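Local structure of structural polyprotein, VP3 (5CDD) at residues E200-V205 against W261-D266; M54-V59 against V267-P272; R113-I118 against Q281-P286; M137-T142 against G236-R241. The protein is the VP3 piece of the structural polyprotein of Israeli acute paralysis virus and probably builds the virion shell together with the other capsid subunits. All coordinates share one frame; numbering follows the deposited sequence.

Contact 1 of 4, residues E200-V205 against W261-D266; sequences EVTIRV and WKWAED
E265 OE1 is gripped twice by R204: NE donates to it at 3.0 Å and NH2 at 2.8 Å, so one carboxylate oxygen takes both hydrogens on that edge of the guanidinium. Strands 202-205 and 255-265 belong to one sheet of the jelly-roll β-sandwich of picornavirus-like capsid proteins, where they flank strand 132-144 on its two sides. The bridge therefore reaches over the middle strand rather than joining neighbours. E265 OE1 lies close to the guanidinium plane, but the carboxylate is turned 51° against it. NE comes in on the syn side and tilted from the carboxylate plane, whereas NH2 meets the oxygen nearly head-on to its C-O bond. The turn in the R204 chain comes at chi3 (66°), which swings the guanidinium across toward E265. D266 adds a longer ion pair, its OD2 standing 3.8 Å from R204 NH2 and also bonded to T136 OG1 of the middle strand. R204 NH1 is directed elsewhere, to S13 of a neighbouring subunit, and T202, I203 and R204 pair in parallel with a strand of that chain, so the sheet continues across the interface. Beside the charges, C138 of the middle strand packs against both W263 and E265, and W263 NE1 makes a weak but nearly straight bond to E265 OE2, which may help to fix the carboxylate's rotation. T202 turns OG1 to N8 of the neighbouring subunit and its methyl over the middle strand: CG2 sits 3.7 Å from W263 CH2, approaching the indole obliquely.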
loop_
_atom_site.group_PDB
_atom_site.type_symbol
_atom_site.label_atom_id
_atom_site.label_comp_id
_atom_site.label_asym_id
_atom_site.label_seq_id
_atom_site.Cartn_x
_atom_site.Cartn_y
_atom_site.Cartn_z
ATOM N N GLU B 200 -1.415 43.900 49.402
ATOM C CA GLU B 200 -0.830 42.726 48.775
ATOM C C GLU B 200 0.114 43.067 47.630
ATOM O O GLU B 200 0.200 44.212 47.189
ATOM C CB GLU B 200 -1.957 41.851 48.235
ATOM C CG GLU B 200 -1.968 40.425 48.726
ATOM C CD GLU B 200 -3.301 39.754 48.444
ATOM O OE1 GLU B 200 -3.786 39.844 47.295
ATOM O OE2 GLU B 200 -3.859 39.134 49.371
ATOM N N VAL B 201 0.822 42.043 47.168
ATOM C CA VAL B 201 1.750 42.142 46.048
ATOM C C VAL B 201 2.186 40.736 45.670
ATOM O O VAL B 201 2.497 39.918 46.537
ATOM C CB VAL B 201 3.019 42.970 46.381
ATOM C CG1 VAL B 201 3.825 42.305 47.482
ATOM C CG2 VAL B 201 3.871 43.121 45.129
ATOM N N THR B 202 2.174 40.447 44.375
ATOM C CA THR B 202 2.605 39.148 43.894
ATOM C C THR B 202 3.931 39.354 43.178
ATOM O O THR B 202 3.999 40.040 42.160
ATOM C CB THR B 202 1.592 38.542 42.917
ATOM O OG1 THR B 202 0.372 38.257 43.611
ATOM C CG2 THR B 202 2.137 37.259 42.320
ATOM N N ILE B 203 4.990 38.775 43.727
ATOM C CA ILE B 203 6.308 38.904 43.131
ATOM C C ILE B 203 6.655 37.641 42.357
ATOM O O ILE B 203 6.618 36.536 42.897
ATOM C CB ILE B 203 7.375 39.165 44.216
ATOM C CG1 ILE B 203 7.051 40.470 44.952
ATOM C CG2 ILE B 203 8.755 39.237 43.582
ATOM C CD1 ILE B 203 7.960 40.770 46.115
ATOM N N ARG B 204 6.985 37.817 41.083
ATOM C CA ARG B 204 7.336 36.703 40.214
ATOM C C ARG B 204 8.820 36.764 39.886
ATOM O O ARG B 204 9.300 37.740 39.307
ATOM C CB ARG B 204 6.516 36.772 38.925
ATOM C CG ARG B 204 5.015 36.827 39.160
ATOM C CD ARG B 204 4.217 36.932 37.863
ATOM N NE ARG B 204 4.335 35.740 37.026
ATOM C CZ ARG B 204 5.285 35.551 36.115
ATOM N NH1 ARG B 204 6.211 36.479 35.913
ATOM N NH2 ARG B 204 5.310 34.428 35.406
ATOM N N VAL B 205 9.547 35.716 40.257
ATOM C CA VAL B 205 10.980 35.664 40.002
ATOM C C VAL B 205 11.341 34.613 38.952
ATOM O O VAL B 205 11.341 33.414 39.233
ATOM C CB VAL B 205 11.762 35.358 41.300
ATOM C CG1 VAL B 205 13.259 35.473 41.047
ATOM C CG2 VAL B 205 11.333 36.311 42.402
ATOM N N TRP B 261 2.460 33.403 50.346
ATOM C CA TRP B 261 1.994 32.275 49.546
ATOM C C TRP B 261 3.072 31.903 48.535
ATOM O O TRP B 261 3.818 32.764 48.072
ATOM C CB TRP B 261 0.705 32.632 48.804
ATOM C CG TRP B 261 -0.460 32.925 49.701
ATOM C CD1 TRP B 261 -0.639 34.031 50.483
ATOM C CD2 TRP B 261 -1.612 32.099 49.903
ATOM N NE1 TRP B 261 -1.834 33.945 51.159
ATOM C CE2 TRP B 261 -2.451 32.769 50.821
ATOM C CE3 TRP B 261 -2.018 30.856 49.397
ATOM C CZ2 TRP B 261 -3.673 32.237 51.245
ATOM C CZ3 TRP B 261 -3.236 30.327 49.819
ATOM C CH2 TRP B 261 -4.048 31.019 50.734
ATOM N N LYS B 262 3.146 30.620 48.192
ATOM C CA LYS B 262 4.147 30.148 47.242
ATOM C C LYS B 262 3.580 29.201 46.188
ATOM O O LYS B 262 2.728 28.361 46.481
ATOM C CB LYS B 262 5.283 29.447 47.995
ATOM C CG LYS B 262 6.349 28.839 47.096
ATOM C CD LYS B 262 7.407 28.102 47.903
ATOM C CE LYS B 262 8.460 27.484 46.995
ATOM N NZ LYS B 262 9.548 26.811 47.757
ATOM N N TRP B 263 4.062 29.351 44.958
ATOM C CA TRP B 263 3.648 28.502 43.845
ATOM C C TRP B 263 4.586 28.773 42.670
ATOM O O TRP B 263 5.351 29.738 42.697
ATOM C CB TRP B 263 2.180 28.767 43.472
ATOM C CG TRP B 263 1.921 30.021 42.694
ATOM C CD1 TRP B 263 1.960 30.167 41.336
ATOM C CD2 TRP B 263 1.582 31.309 43.225
ATOM N NE1 TRP B 263 1.665 31.464 40.988
ATOM C CE2 TRP B 263 1.430 32.186 42.129
ATOM C CE3 TRP B 263 1.394 31.806 44.522
ATOM C CZ2 TRP B 263 1.097 33.537 42.289
ATOM C CZ3 TRP B 263 1.062 33.151 44.681
ATOM C CH2 TRP B 263 0.918 33.998 43.569
ATOM N N ALA B 264 4.544 27.921 41.651
ATOM C CA ALA B 264 5.426 28.086 40.498
ATOM C C ALA B 264 4.708 28.162 39.156
ATOM O O ALA B 264 3.564 27.728 39.017
ATOM C CB ALA B 264 6.446 26.953 40.470
ATOM N N GLU B 265 5.400 28.720 38.167
ATOM C CA GLU B 265 4.859 28.854 36.819
ATOM C C GLU B 265 5.980 28.578 35.826
ATOM O O GLU B 265 7.155 28.640 36.184
ATOM C CB GLU B 265 4.307 30.261 36.601
ATOM C CG GLU B 265 3.406 30.741 37.722
ATOM C CD GLU B 265 2.713 32.048 37.396
ATOM O OE1 GLU B 265 3.350 32.924 36.775
ATOM O OE2 GLU B 265 1.532 32.204 37.774
ATOM N N ASP B 266 5.617 28.280 34.582
ATOM C CA ASP B 266 6.598 27.976 33.546
ATOM C C ASP B 266 7.499 26.870 34.085
ATOM O O ASP B 266 8.724 26.934 33.975
ATOM C CB ASP B 266 7.426 29.219 33.218
ATOM C CG ASP B 266 6.566 30.394 32.797
ATOM O OD1 ASP B 266 5.737 30.221 31.877
ATOM O OD2 ASP B 266 6.719 31.489 33.387
#

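Contact 2 of 4, residues M54-V59 against V267-P272; sequences MAIGYV and VVVVEP
I56 meets V267 and V269 with two different branches. Its CG2 methyl lies 4.0 Å from V267 CG1, and its CD1 end comes within 4.3 Å of V269 CG2. With chi1 at -66°, CG2 stands opposite the backbone N while CG1 lies beside the backbone N, opposite the carbonyl carbon; chi2 of -178° then stretches that branch straight, carrying CD1 further along the strand. One isoleucine thus spans two residues of the same strand face. V267 has CG1 trans to its own N, which offers this methyl to I56, and the two side chains cross at about a right angle. V269 presents its CG2 instead. V268 between them points to the reverse face, in the usual alternation of a strand. The contact is apolar throughout and largely buried. A55 occupies the N-cap position, making I56 the opening residue of helix 56-60. I56 also packs on I36 of a neighbouring subunit, so the start of the helix touches both that chain and strand 267-270. Along its edge the strand is hydrogen-bonded through V268 and V270 to strand 132-144, whose A135, together with M95 of a loop, packs against V267.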
loop_
_atom_site.group_PDB
_atom_site.type_symbol
_atom_site.label_atom_id
_atom_site.label_comp_id
_atom_site.label_asym_id
_atom_site.label_seq_id
_atom_site.Cartn_x
_atom_site.Cartn_y
_atom_site.Cartn_z
ATOM N N MET B 54 -4.460 17.248 36.500
ATOM C CA MET B 54 -3.188 16.557 36.663
ATOM C C MET B 54 -2.047 17.173 35.866
ATOM O O MET B 54 -0.944 16.632 35.829
ATOM C CB MET B 54 -3.336 15.076 36.312
ATOM C CG MET B 54 -4.216 14.326 37.292
ATOM S SD MET B 54 -3.864 12.565 37.364
ATOM C CE MET B 54 -2.413 12.559 38.408
ATOM N N ALA B 55 -2.311 18.310 35.233
ATOM C CA ALA B 55 -1.284 18.996 34.465
ATOM C C ALA B 55 -0.278 19.572 35.459
ATOM O O ALA B 55 -0.666 20.192 36.449
ATOM C CB ALA B 55 -1.906 20.108 33.640
ATOM N N ILE B 56 1.009 19.359 35.202
ATOM C CA ILE B 56 2.057 19.856 36.088
ATOM C C ILE B 56 1.894 21.339 36.422
ATOM O O ILE B 56 2.087 21.748 37.566
ATOM C CB ILE B 56 3.459 19.640 35.473
ATOM C CG1 ILE B 56 3.756 18.145 35.368
ATOM C CG2 ILE B 56 4.519 20.306 36.333
ATOM C CD1 ILE B 56 5.136 17.835 34.822
ATOM N N GLY B 57 1.537 22.138 35.422
ATOM C CA GLY B 57 1.366 23.562 35.642
ATOM C C GLY B 57 0.206 23.886 36.560
ATOM O O GLY B 57 0.266 24.838 37.341
ATOM N N TYR B 58 -0.856 23.094 36.468
ATOM C CA TYR B 58 -2.036 23.301 37.292
ATOM C C TYR B 58 -1.741 22.973 38.750
ATOM O O TYR B 58 -2.118 23.725 39.651
ATOM C CB TYR B 58 -3.186 22.421 36.797
ATOM C CG TYR B 58 -4.468 22.587 37.582
ATOM C CD1 TYR B 58 -5.234 23.747 37.470
ATOM C CD2 TYR B 58 -4.907 21.591 38.451
ATOM C CE1 TYR B 58 -6.406 23.909 38.205
ATOM C CE2 TYR B 58 -6.076 21.742 39.188
ATOM C CZ TYR B 58 -6.819 22.903 39.061
ATOM O OH TYR B 58 -7.971 23.055 39.800
ATOM N N VAL B 59 -1.065 21.850 38.975
ATOM C CA VAL B 59 -0.721 21.407 40.324
ATOM C C VAL B 59 0.268 22.350 41.007
ATOM O O VAL B 59 0.086 22.718 42.168
ATOM C CB VAL B 59 -0.109 19.990 40.306
ATOM C CG1 VAL B 59 0.067 19.483 41.729
ATOM C CG2 VAL B 59 -0.991 19.049 39.505
ATOM N N VAL B 267 6.867 25.856 34.667
ATOM C CA VAL B 267 7.573 24.732 35.258
ATOM C C VAL B 267 8.005 23.668 34.265
ATOM O O VAL B 267 7.294 23.360 33.310
ATOM C CB VAL B 267 6.703 24.047 36.337
ATOM C CG1 VAL B 267 7.458 22.885 36.958
ATOM C CG2 VAL B 267 6.302 25.050 37.400
ATOM N N VAL B 268 9.192 23.122 34.504
ATOM C CA VAL B 268 9.746 22.055 33.690
ATOM C C VAL B 268 10.616 21.233 34.631
ATOM O O VAL B 268 11.383 21.788 35.419
ATOM C CB VAL B 268 10.608 22.591 32.521
ATOM C CG1 VAL B 268 9.796 23.522 31.665
ATOM C CG2 VAL B 268 11.822 23.308 33.041
ATOM N N VAL B 269 10.468 19.915 34.576
ATOM C CA VAL B 269 11.251 19.035 35.427
ATOM C C VAL B 269 12.086 18.091 34.579
ATOM O O VAL B 269 11.712 17.755 33.452
ATOM C CB VAL B 269 10.348 18.216 36.361
ATOM C CG1 VAL B 269 9.645 19.143 37.337
ATOM C CG2 VAL B 269 9.337 17.427 35.552
ATOM N N VAL B 270 13.226 17.673 35.120
ATOM C CA VAL B 270 14.121 16.775 34.403
ATOM C C VAL B 270 14.377 15.501 35.204
ATOM O O VAL B 270 14.553 15.552 36.420
ATOM C CB VAL B 270 15.466 17.465 34.108
ATOM C CG1 VAL B 270 16.366 16.543 33.296
ATOM C CG2 VAL B 270 15.219 18.759 33.362
ATOM N N GLU B 271 14.355 14.393 34.475
ATOM C CA GLU B 271 14.601 13.081 35.017
ATOM C C GLU B 271 13.327 12.585 35.652
ATOM O O GLU B 271 12.438 13.379 35.984
ATOM C CB GLU B 271 15.714 13.131 36.064
ATOM C CG GLU B 271 16.238 11.766 36.478
ATOM C CD GLU B 271 17.716 11.785 36.811
ATOM O OE1 GLU B 271 18.245 12.875 37.118
ATOM O OE2 GLU B 271 18.352 10.711 36.766
ATOM N N PRO B 272 13.263 11.214 35.846
ATOM C CA PRO B 272 12.050 10.769 36.522
ATOM C C PRO B 272 12.521 10.024 37.758
ATOM O O PRO B 272 12.393 8.800 37.854
ATOM C CB PRO B 272 11.487 9.776 35.507
ATOM C CG PRO B 272 12.716 9.093 34.955
ATOM C CD PRO B 272 13.919 9.949 35.285
#

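Contact 3 of 4, residues R113-I118 against Q281-P286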
loop_
_atom_site.group_PDB
_atom_site.type_symbol
_atom_site.label_atom_id
_atom_site.label_comp_id
_atom_site.label_asym_id
_atom_site.label_seq_id
_atom_site.Cartn_x
_atom_site.Cartn_y
_atom_site.Cartn_z
ATOM N N ARG B 113 15.066 9.604 68.662
ATOM C CA ARG B 113 14.882 9.385 67.234
ATOM C C ARG B 113 14.336 10.640 66.574
ATOM O O ARG B 113 13.199 11.037 66.824
ATOM C CB ARG B 113 13.921 8.223 66.981
ATOM C CG ARG B 113 13.663 7.962 65.504
ATOM C CD ARG B 113 12.865 6.690 65.292
ATOM N NE ARG B 113 13.474 5.563 65.990
ATOM C CZ ARG B 113 13.058 4.305 65.894
ATOM N NH1 ARG B 113 13.679 3.348 66.573
ATOM N NH2 ARG B 113 12.028 4.001 65.114
ATOM N N GLU B 114 15.153 11.264 65.734
ATOM C CA GLU B 114 14.742 12.473 65.034
ATOM C C GLU B 114 14.268 12.157 63.621
ATOM O O GLU B 114 14.974 11.510 62.849
ATOM C CB GLU B 114 15.897 13.470 64.951
ATOM C CG GLU B 114 16.418 13.949 66.286
ATOM C CD GLU B 114 17.424 15.071 66.132
ATOM O OE1 GLU B 114 18.420 14.882 65.398
ATOM O OE2 GLU B 114 17.219 16.142 66.744
ATOM N N THR B 115 13.069 12.626 63.291
ATOM C CA THR B 115 12.493 12.418 61.968
ATOM C C THR B 115 12.198 13.777 61.341
ATOM O O THR B 115 11.594 14.638 61.978
ATOM C CB THR B 115 11.173 11.617 62.043
ATOM O OG1 THR B 115 11.434 10.310 62.565
ATOM C CG2 THR B 115 10.551 11.489 60.664
ATOM N N GLU B 116 12.631 13.969 60.099
ATOM C CA GLU B 116 12.395 15.229 59.402
ATOM C C GLU B 116 10.978 15.269 58.839
ATOM O O GLU B 116 10.543 14.338 58.161
ATOM C CB GLU B 116 13.383 15.406 58.247
ATOM C CG GLU B 116 14.847 15.407 58.642
ATOM C CD GLU B 116 15.766 15.655 57.457
ATOM O OE1 GLU B 116 15.681 14.901 56.463
ATOM O OE2 GLU B 116 16.571 16.605 57.522
ATOM N N VAL B 117 10.260 16.346 59.137
ATOM C CA VAL B 117 8.902 16.532 58.637
ATOM C C VAL B 117 8.906 17.829 57.847
ATOM O O VAL B 117 9.107 18.910 58.394
ATOM C CB VAL B 117 7.876 16.639 59.772
ATOM C CG1 VAL B 117 6.492 16.850 59.194
ATOM C CG2 VAL B 117 7.892 15.377 60.598
ATOM N N ILE B 118 8.676 17.709 56.550
ATOM C CA ILE B 118 8.695 18.846 55.651
ATOM C C ILE B 118 7.281 19.258 55.223
ATOM O O ILE B 118 6.550 18.467 54.631
ATOM C CB ILE B 118 9.558 18.477 54.429
ATOM C CG1 ILE B 118 10.866 17.829 54.911
ATOM C CG2 ILE B 118 9.863 19.699 53.613
ATOM C CD1 ILE B 118 11.656 17.132 53.833
ATOM N N GLN B 281 8.510 9.882 50.484
ATOM C CA GLN B 281 7.642 9.333 51.517
ATOM C C GLN B 281 6.770 10.402 52.142
ATOM O O GLN B 281 7.219 11.517 52.394
ATOM C CB GLN B 281 8.480 8.647 52.599
ATOM C CG GLN B 281 7.692 8.244 53.835
ATOM C CD GLN B 281 8.513 7.413 54.803
ATOM O OE1 GLN B 281 9.668 7.731 55.089
ATOM N NE2 GLN B 281 7.915 6.347 55.324
ATOM N N VAL B 282 5.514 10.050 52.387
ATOM C CA VAL B 282 4.560 10.971 52.986
ATOM C C VAL B 282 4.535 10.795 54.499
ATOM O O VAL B 282 4.358 9.682 54.998
ATOM C CB VAL B 282 3.143 10.722 52.446
ATOM C CG1 VAL B 282 2.165 11.667 53.116
ATOM C CG2 VAL B 282 3.126 10.904 50.936
ATOM N N TYR B 283 4.718 11.892 55.228
ATOM C CA TYR B 283 4.696 11.828 56.682
ATOM C C TYR B 283 3.259 11.648 57.148
ATOM O O TYR B 283 2.371 12.420 56.781
ATOM C CB TYR B 283 5.277 13.099 57.300
ATOM C CG TYR B 283 5.293 13.037 58.806
ATOM C CD1 TYR B 283 6.163 12.181 59.480
ATOM C CD2 TYR B 283 4.396 13.790 59.557
ATOM C CE1 TYR B 283 6.136 12.074 60.864
ATOM C CE2 TYR B 283 4.358 13.690 60.941
ATOM C CZ TYR B 283 5.230 12.830 61.588
ATOM O OH TYR B 283 5.183 12.711 62.957
ATOM N N ARG B 284 3.041 10.628 57.968
ATOM C CA ARG B 284 1.713 10.324 58.467
ATOM C C ARG B 284 1.649 10.461 59.978
ATOM O O ARG B 284 2.145 9.597 60.698
ATOM C CB ARG B 284 1.342 8.906 58.056
ATOM C CG ARG B 284 1.696 8.597 56.613
ATOM C CD ARG B 284 1.397 7.164 56.320
ATOM N NE ARG B 284 -0.019 6.907 56.469
ATOM C CZ ARG B 284 -0.527 5.724 56.781
ATOM N NH1 ARG B 284 0.277 4.688 56.979
ATOM N NH2 ARG B 284 -1.842 5.584 56.896
ATOM N N PRO B 285 1.017 11.542 60.478
ATOM C CA PRO B 285 0.890 11.801 61.917
ATOM C C PRO B 285 0.453 10.607 62.770
ATOM O O PRO B 285 -0.678 10.136 62.661
ATOM C CB PRO B 285 -0.127 12.945 61.972
ATOM C CG PRO B 285 0.132 13.687 60.701
ATOM C CD PRO B 285 0.263 12.551 59.709
ATOM N N PRO B 286 1.352 10.098 63.632
ATOM C CA PRO B 286 0.981 8.958 64.478
ATOM C C PRO B 286 -0.131 9.368 65.444
ATOM O O PRO B 286 -0.364 10.559 65.666
ATOM C CB PRO B 286 2.279 8.632 65.216
ATOM C CG PRO B 286 3.339 9.103 64.277
ATOM C CD PRO B 286 2.782 10.415 63.790
#
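V117 overlaps one face of the Y283 ring: its CG2 methyl sits 3.6 Å from the ring centroid and only 5° off the normal, a CH-pi contact centred on the aromatic system. The other methyl, CG1, lands toward the inner end of the ring, 3.7 Å from Y283 CD2, so both branches of the valine bear on the tyrosine. Y283 carries CG trans to its backbone N (chi1 -179°), which sends the ring out to strand 111-118, where V117 and T115, two residues apart, project on the same side. T115 is a more distant partner; its CG2 lies 4.5 Å from Y283 CE1 and approaches obliquely. The polar ends of these residues are engaged by other chains: Y283 OH bonds to the carbonyl of L37 of one neighbouring subunit, and T115 OG1 to T203 of another. Strand 111-118 forms a two-stranded antiparallel sheet with 101-106, and Y283 also packs on R103 of that partner strand. The C-terminal segment around the weakly bonded strand 282-283 is thus laid over this hairpin, and both segments pair antiparallel with a strand of the subunit that supplies T203.

Contact 4 of 4, residues M137-T142 against G236-R241; sequences MCYRIT and GFLCIR
Segments 137-142 and 236-241 run in the same direction in separate sheets, with Y139 opposite L238 and I141 opposite I240; each pair of CA atoms stands 9.7 Å apart. This is too far for backbone pairing and is the face-to-face spacing of a β-sandwich, here the jelly roll of the capsid protein. Strand 132-144 comes from one sheet, and strand 236-247 from the four-stranded sheet facing it. In each segment alternate residues point into the space between the layers, and these four are apolar or aromatic. L238 sends its CD1 methyl to the Y139 ring, 3.5 Å from CD2 and 4.0 Å from CG, meeting the ring obliquely along one side. The leucine reaches there with its CG anti to the carbonyl carbon (chi1 -73°) and CD1 extended beyond it at chi2 176°. Y139 keeps its hydroxyl away from the leucine, in a weak hydrogen bond to the backbone N of G94, while the ring carbons face the hydrophobic interior. Flanking residues thicken this layer: I203 packs on I141 from the adjoining strand of its sheet, I258 touches I141 from strand 255-265, and L153 of strand 150-159 lies against I240. L238 also touches F14 of a neighbouring subunit, placing this end of the core near an interface. I141 and I240 share one conformation with an extended chi2; with the two side chains reaching toward each other from opposed strands, the δ-methyls meet tip to tip, I141 CD1 4.1 Å from I240 CD1.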
loop_
_atom_site.group_PDB
_atom_site.type_symbol
_atom_site.label_atom_id
_atom_site.label_comp_id
_atom_site.label_asym_id
_atom_site.label_seq_id
_atom_site.Cartn_x
_atom_site.Cartn_y
_atom_site.Cartn_z
ATOM N N MET B 137 9.377 31.259 40.026
ATOM C CA MET B 137 8.800 31.197 41.360
ATOM C C MET B 137 7.931 32.404 41.662
ATOM O O MET B 137 8.344 33.547 41.461
ATOM C CB MET B 137 9.908 31.076 42.404
ATOM C CG MET B 137 10.764 29.833 42.235
ATOM S SD MET B 137 9.761 28.346 42.016
ATOM C CE MET B 137 8.923 28.258 43.598
ATOM N N CYS B 138 6.722 32.143 42.147
ATOM C CA CYS B 138 5.788 33.211 42.471
ATOM C C CYS B 138 5.483 33.245 43.960
ATOM O O CYS B 138 5.279 32.206 44.592
ATOM C CB CYS B 138 4.497 33.030 41.680
ATOM S SG CYS B 138 4.747 33.033 39.897
ATOM N N TYR B 139 5.452 34.454 44.509
ATOM C CA TYR B 139 5.187 34.655 45.925
ATOM C C TYR B 139 4.211 35.809 46.117
ATOM O O TYR B 139 4.371 36.867 45.510
ATOM C CB TYR B 139 6.499 34.976 46.651
ATOM C CG TYR B 139 7.569 33.920 46.485
ATOM C CD1 TYR B 139 7.552 32.757 47.252
ATOM C CD2 TYR B 139 8.587 34.072 45.541
ATOM C CE1 TYR B 139 8.521 31.770 47.089
ATOM C CE2 TYR B 139 9.563 33.085 45.366
ATOM C CZ TYR B 139 9.522 31.938 46.145
ATOM O OH TYR B 139 10.473 30.953 45.977
ATOM N N ARG B 140 3.193 35.599 46.945
ATOM C CA ARG B 140 2.226 36.651 47.231
ATOM C C ARG B 140 2.381 37.025 48.695
ATOM O O ARG B 140 2.248 36.178 49.574
ATOM C CB ARG B 140 0.798 36.178 46.959
ATOM C CG ARG B 140 -0.263 37.243 47.202
ATOM C CD ARG B 140 -1.560 36.905 46.472
ATOM N NE ARG B 140 -2.163 35.658 46.937
ATOM C CZ ARG B 140 -2.983 35.554 47.977
ATOM N NH1 ARG B 140 -3.313 36.627 48.672
ATOM N NH2 ARG B 140 -3.468 34.370 48.320
ATOM N N ILE B 141 2.671 38.297 48.946
ATOM C CA ILE B 141 2.872 38.792 50.299
ATOM C C ILE B 141 1.715 39.684 50.728
ATOM O O ILE B 141 1.504 40.769 50.180
ATOM C CB ILE B 141 4.193 39.566 50.383
ATOM C CG1 ILE B 141 5.332 38.669 49.885
ATOM C CG2 ILE B 141 4.441 40.028 51.812
ATOM C CD1 ILE B 141 6.665 39.372 49.774
ATOM N N THR B 142 0.965 39.203 51.714
ATOM C CA THR B 142 -0.186 39.922 52.233
ATOM C C THR B 142 0.095 40.455 53.636
ATOM O O THR B 142 0.712 39.781 54.456
ATOM C CB THR B 142 -1.424 39.008 52.315
ATOM O OG1 THR B 142 -1.625 38.345 51.059
ATOM C CG2 THR B 142 -2.655 39.830 52.666
ATOM N N GLY B 236 19.034 31.686 44.751
ATOM C CA GLY B 236 18.961 32.985 45.395
ATOM C C GLY B 236 17.970 33.028 46.537
ATOM O O GLY B 236 17.562 31.986 47.049
ATOM N N PHE B 237 17.571 34.232 46.933
ATOM C CA PHE B 237 16.628 34.383 48.030
ATOM C C PHE B 237 15.956 35.750 48.052
ATOM O O PHE B 237 16.445 36.712 47.458
ATOM C CB PHE B 237 17.346 34.144 49.365
ATOM C CG PHE B 237 18.379 35.190 49.704
ATOM C CD1 PHE B 237 18.014 36.367 50.355
ATOM C CD2 PHE B 237 19.718 35.003 49.367
ATOM C CE1 PHE B 237 18.966 37.342 50.665
ATOM C CE2 PHE B 237 20.678 35.973 49.673
ATOM C CZ PHE B 237 20.299 37.142 50.324
ATOM N N LEU B 238 14.817 35.814 48.732
ATOM C CA LEU B 238 14.069 37.054 48.882
ATOM C C LEU B 238 14.265 37.499 50.319
ATOM O O LEU B 238 14.440 36.670 51.208
ATOM C CB LEU B 238 12.579 36.834 48.629
ATOM C CG LEU B 238 12.099 36.612 47.199
ATOM C CD1 LEU B 238 10.616 36.331 47.205
ATOM C CD2 LEU B 238 12.375 37.837 46.362
ATOM N N CYS B 239 14.227 38.804 50.549
ATOM C CA CYS B 239 14.411 39.324 51.892
ATOM C C CYS B 239 13.369 40.391 52.196
ATOM O O CYS B 239 13.216 41.354 51.442
ATOM C CB CYS B 239 15.821 39.898 52.030
ATOM S SG CYS B 239 16.309 40.251 53.721
ATOM N N ILE B 240 12.653 40.211 53.303
ATOM C CA ILE B 240 11.617 41.152 53.711
ATOM C C ILE B 240 12.091 42.009 54.888
ATOM O O ILE B 240 12.142 41.545 56.029
ATOM C CB ILE B 240 10.327 40.402 54.111
ATOM C CG1 ILE B 240 9.910 39.458 52.981
ATOM C CG2 ILE B 240 9.212 41.397 54.396
ATOM C CD1 ILE B 240 8.698 38.610 53.300
ATOM N N ARG B 241 12.435 43.262 54.601
ATOM C CA ARG B 241 12.917 44.187 55.623
ATOM C C ARG B 241 12.129 45.491 55.604
ATOM O O ARG B 241 11.819 46.022 54.538
ATOM C CB ARG B 241 14.398 44.500 55.396
ATOM C CG ARG B 241 15.287 43.278 55.283
ATOM C CD ARG B 241 16.749 43.668 55.145
ATOM N NE ARG B 241 16.963 44.629 54.068
ATOM C CZ ARG B 241 18.159 44.984 53.611
ATOM N NH1 ARG B 241 19.255 44.452 54.137
ATOM N NH2 ARG B 241 18.261 45.871 52.632
#

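Contacts 1 and 4 share the sheet around strand 132-144, their centres about 8 Å apart: contact 4 fills the buried interior between the two sheets, while contact 1 lies at the surface of the sheet and depends on charge. They join directly through the salt bridge of E200 OE2 to R140 NH1. Contact 2 follows contact 1 across the corner at D266; strand 267-270 reaches the same sheet, but its buried packing is to a short helix. Contact 3 stands apart, about 25 Å or more from the others between centres, on the opposite side of the chain's centre from contact 4. It too is buried, yet a methyl sits squarely over an aromatic face, where contact 2 is purely aliphatic and contact 4 meets its ring only obliquely.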